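Local coordinates for protein putative archaeal ammonia monooxygenase subunit B (Candidatus Nitrosocaldus yellowstonii, PDB 4O65) that probably serves as the copper-binding cupredoxin-domain subunit B of an ammonia monooxygenase, a membrane enzyme of archaeal ammonia oxidation, at residues I25-F30 and A54-V59. Residues are numbered along the deposited sequence; the frame is centred on the assembly and turned at random.
Sequences ITKAEF and ARRQDV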
ATOM      1  N   ILE A  25      -2.645  -6.473  12.390  1.00 19.91           N
ATOM      2  CA  ILE A  25      -3.904  -7.243  12.378  1.00 19.52           C
ATOM      3  C   ILE A  25      -4.749  -6.762  11.202  1.00 18.92           C
ATOM      4  O   ILE A  25      -4.442  -5.717  10.579  1.00 17.97           O
ATOM      5  CB  ILE A  25      -4.685  -7.159  13.720  1.00 19.88           C
ATOM      6  CG1 ILE A  25      -5.175  -5.729  13.927  1.00 19.15           C
ATOM      7  CG2 ILE A  25      -3.779  -7.606  14.880  1.00 22.51           C
ATOM      8  CD1 ILE A  25      -5.959  -5.502  15.248  1.00 20.21           C
ATOM      9  N   THR A  26      -5.809  -7.490  10.867  1.00 18.72           N
ATOM     10  CA  THR A  26      -6.641  -7.047   9.713  1.00 17.79           C
ATOM     11  C   THR A  26      -7.503  -5.856  10.061  1.00 17.70           C
ATOM     12  O   THR A  26      -7.736  -5.573  11.259  1.00 17.78           O
ATOM     13  CB  THR A  26      -7.561  -8.174   9.228  1.00 18.45           C
ATOM     14  OG1 THR A  26      -8.389  -8.564  10.322  1.00 19.08           O
ATOM     15  CG2 THR A  26      -6.749  -9.428   8.786  1.00 18.03           C
ATOM     16  N   LYS A  27      -8.027  -5.168   9.051  1.00 18.59           N
ATOM     17  CA  LYS A  27      -8.956  -4.054   9.290  1.00 18.32           C
ATOM     18  C   LYS A  27     -10.177  -4.563  10.070  1.00 18.54           C
ATOM     19  O   LYS A  27     -10.616  -3.934  11.054  1.00 17.82           O
ATOM     20  CB  LYS A  27      -9.436  -3.447   7.955  1.00 20.25           C
ATOM     21  CG  LYS A  27     -10.168  -2.128   8.169  1.00 20.73           C
ATOM     22  CD  LYS A  27     -10.979  -1.619   6.960  1.00 23.55           C
ATOM     23  CE  LYS A  27     -10.200  -1.294   5.702  1.00 27.27           C
ATOM     24  NZ  LYS A  27     -11.173  -0.652   4.725  1.00 25.88           N
ATOM     25  N   ALA A  28     -10.693  -5.731   9.672  1.00 17.83           N
ATOM     26  CA  ALA A  28     -11.815  -6.306  10.436  1.00 19.33           C
ATOM     27  C   ALA A  28     -11.468  -6.606  11.907  1.00 19.81           C
ATOM     28  O   ALA A  28     -12.313  -6.367  12.822  1.00 19.43           O
ATOM     29  CB  ALA A  28     -12.391  -7.545   9.715  1.00 18.99           C
ATOM     30  N   GLU A  29     -10.273  -7.185  12.138  1.00 18.82           N
ATOM     31  CA  GLU A  29      -9.878  -7.518  13.529  1.00 21.71           C
ATOM     32  C   GLU A  29      -9.772  -6.210  14.351  1.00 20.83           C
ATOM     33  O   GLU A  29     -10.209  -6.166  15.512  1.00 20.58           O
ATOM     34  CB  GLU A  29      -8.537  -8.248  13.585  1.00 22.15           C
ATOM     35  CG  GLU A  29      -8.192  -8.820  14.969  1.00 24.43           C
ATOM     36  CD  GLU A  29      -9.158  -9.906  15.439  1.00 25.40           C
ATOM     37  OE1 GLU A  29      -9.267 -10.037  16.659  1.00 28.37           O
ATOM     38  OE2 GLU A  29      -9.801 -10.623  14.621  1.00 25.26           O
ATOM     39  N   PHE A  30      -9.249  -5.168  13.720  1.00 18.86           N
ATOM     40  CA  PHE A  30      -9.163  -3.862  14.392  1.00 19.26           C
ATOM     41  C   PHE A  30     -10.553  -3.277  14.680  1.00 19.31           C
ATOM     42  O   PHE A  30     -10.808  -2.813  15.802  1.00 19.40           O
ATOM     43  CB  PHE A  30      -8.354  -2.842  13.585  1.00 19.11           C
ATOM     44  CG  PHE A  30      -8.362  -1.486  14.229  1.00 19.15           C
ATOM     45  CD1 PHE A  30      -7.610  -1.240  15.392  1.00 18.66           C
ATOM     46  CD2 PHE A  30      -9.144  -0.449  13.674  1.00 20.55           C
ATOM     47  CE1 PHE A  30      -7.614   0.027  15.996  1.00 19.42           C
ATOM     48  CE2 PHE A  30      -9.145   0.824  14.283  1.00 20.33           C
ATOM     49  CZ  PHE A  30      -8.364   1.051  15.430  1.00 20.64           C
ATOM     50  N   ALA A  54      -0.525   4.587  14.627  1.00 23.50           N
ATOM     51  CA  ALA A  54      -0.433   4.580  16.090  1.00 23.66           C
ATOM     52  C   ALA A  54      -1.760   4.202  16.711  1.00 23.97           C
ATOM     53  O   ALA A  54      -1.792   3.553  17.768  1.00 25.11           O
ATOM     54  CB  ALA A  54       0.044   5.938  16.634  1.00 26.36           C
ATOM     55  N   ARG A  55      -2.839   4.605  16.058  1.00 22.88           N
ATOM     56  CA  ARG A  55      -4.209   4.260  16.496  1.00 23.57           C
ATOM     57  C   ARG A  55      -4.674   2.925  15.879  1.00 23.80           C
ATOM     58  O   ARG A  55      -5.276   2.091  16.564  1.00 24.00           O
ATOM     59  CB  ARG A  55      -5.139   5.391  16.121  1.00 25.45           C
ATOM     60  CG  ARG A  55      -6.586   5.198  16.614  1.00 28.15           C
ATOM     61  CD  ARG A  55      -7.473   6.396  16.379  1.00 31.19           C
ATOM     62  NE  ARG A  55      -7.534   7.305  17.536  1.00 39.54           N
ATOM     63  CZ  ARG A  55      -6.931   8.478  17.528  1.00 40.01           C
ATOM     64  NH1 ARG A  55      -7.001   9.298  18.553  1.00 41.19           N
ATOM     65  NH2 ARG A  55      -6.274   8.824  16.442  1.00 40.72           N
ATOM     66  N   ARG A  56      -4.434   2.754  14.589  1.00 23.26           N
ATOM     67  CA  ARG A  56      -4.981   1.616  13.808  1.00 23.07           C
ATOM     68  C   ARG A  56      -3.934   0.541  13.674  1.00 22.20           C
ATOM     69  O   ARG A  56      -2.908   0.745  12.981  1.00 22.35           O
ATOM     70  CB  ARG A  56      -5.257   2.141  12.379  1.00 22.29           C
ATOM     71  CG  ARG A  56      -6.540   2.909  12.266  1.00 24.36           C
ATOM     72  CD  ARG A  56      -6.731   3.359  10.829  1.00 21.52           C
ATOM     73  NE  ARG A  56      -6.931   2.202   9.917  1.00 19.74           N
ATOM     74  CZ  ARG A  56      -7.346   2.332   8.681  1.00 18.85           C
ATOM     75  NH1 ARG A  56      -7.530   3.570   8.184  1.00 18.92           N
ATOM     76  NH2 ARG A  56      -7.578   1.246   7.915  1.00 17.18           N
ATOM     77  N   GLN A  57      -4.223  -0.653  14.183  1.00 21.90           N
ATOM     78  CA  GLN A  57      -3.232  -1.730  14.175  1.00 21.54           C
ATOM     79  C   GLN A  57      -3.256  -2.490  12.847  1.00 19.54           C
ATOM     80  O   GLN A  57      -2.504  -3.436  12.701  1.00 20.45           O
ATOM     81  CB  GLN A  57      -3.505  -2.764  15.294  1.00 25.15           C
ATOM     82  CG  GLN A  57      -2.826  -2.362  16.595  1.00 29.30           C
ATOM     83  CD  GLN A  57      -3.583  -1.235  17.210  1.00 31.65           C
ATOM     84  OE1 GLN A  57      -4.766  -1.359  17.465  1.00 33.67           O
ATOM     85  NE2 GLN A  57      -2.873  -0.113  17.503  1.00 36.86           N
ATOM     86  N   ASP A  58      -4.045  -2.028  11.883  1.00 18.22           N
ATOM     87  CA  ASP A  58      -4.069  -2.637  10.556  1.00 17.26           C
ATOM     88  C   ASP A  58      -3.260  -1.860   9.499  1.00 18.12           C
ATOM     89  O   ASP A  58      -3.251  -2.258   8.306  1.00 18.06           O
ATOM     90  CB  ASP A  58      -5.542  -2.761  10.039  1.00 17.89           C
ATOM     91  CG  ASP A  58      -6.200  -1.431   9.858  1.00 18.81           C
ATOM     92  OD1 ASP A  58      -6.035  -0.539  10.765  1.00 19.75           O
ATOM     93  OD2 ASP A  58      -6.931  -1.280   8.852  1.00 18.71           O
ATOM     94  N   VAL A  59      -2.597  -0.780   9.923  1.00 17.52           N
ATOM     95  CA  VAL A  59      -2.004   0.140   8.953  1.00 17.99           C
ATOM     96  C   VAL A  59      -0.494  -0.052   8.845  1.00 16.98           C
ATOM     97  O   VAL A  59       0.219  -0.125   9.848  1.00 17.45           O
ATOM     98  CB  VAL A  59      -2.358   1.600   9.288  1.00 19.05           C
ATOM     99  CG1 VAL A  59      -1.534   2.588   8.460  1.00 19.27           C
ATOM    100  CG2 VAL A  59      -3.852   1.807   9.086  1.00 18.33           C
TER
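F30 reaches from the first turn of its helix to the loop at R55-Q57, where R56 CA lies over one face of the ring, off-centre toward the rim, in a CH-pi contact 4.0 Å from the centroid. Q57 OE1 sits at the ring edge near its plane, 3.5 Å from F30 CE1, and R56 CG packs 3.9 Å from F30 CE2. F30 CB points toward residues 54-59, and CG, anti to the backbone N (chi1 176°), continues from it. I25 and Q57 run side by side, I25 CG1 and CD1 both on Q57 CB, while I25 N donates a nearly straight hydrogen bond (3.1 Å) to Q57 O from above the carbonyl plane. D58 CA makes a CH...O contact with I25 O, a buried oxygen without a hydrogen-bond partner.

D58 OD2 touches K27 CB and CG, yet its charge is answered by R56, which grips the carboxylate side-on: NE to OD1 at 3.0 Å and NH2 to OD2 at 2.8 Å. Both bonds lie within the type I turn R56-V59. S118 adds a hydrogen bond to OD2. T26 N-caps the helix, its OG1 accepting from E29 N and also hydrogen-bonded to E151 O; K27 NZ forms salt bridges with D47 and E92.

The contact joins the start of helix 27-35 to the turn leading into strand 59-68, at one end of the cupredoxin domain, with V46 of helix 40-47 against F30 and R56, and strand 110-119 beside K27 and R56.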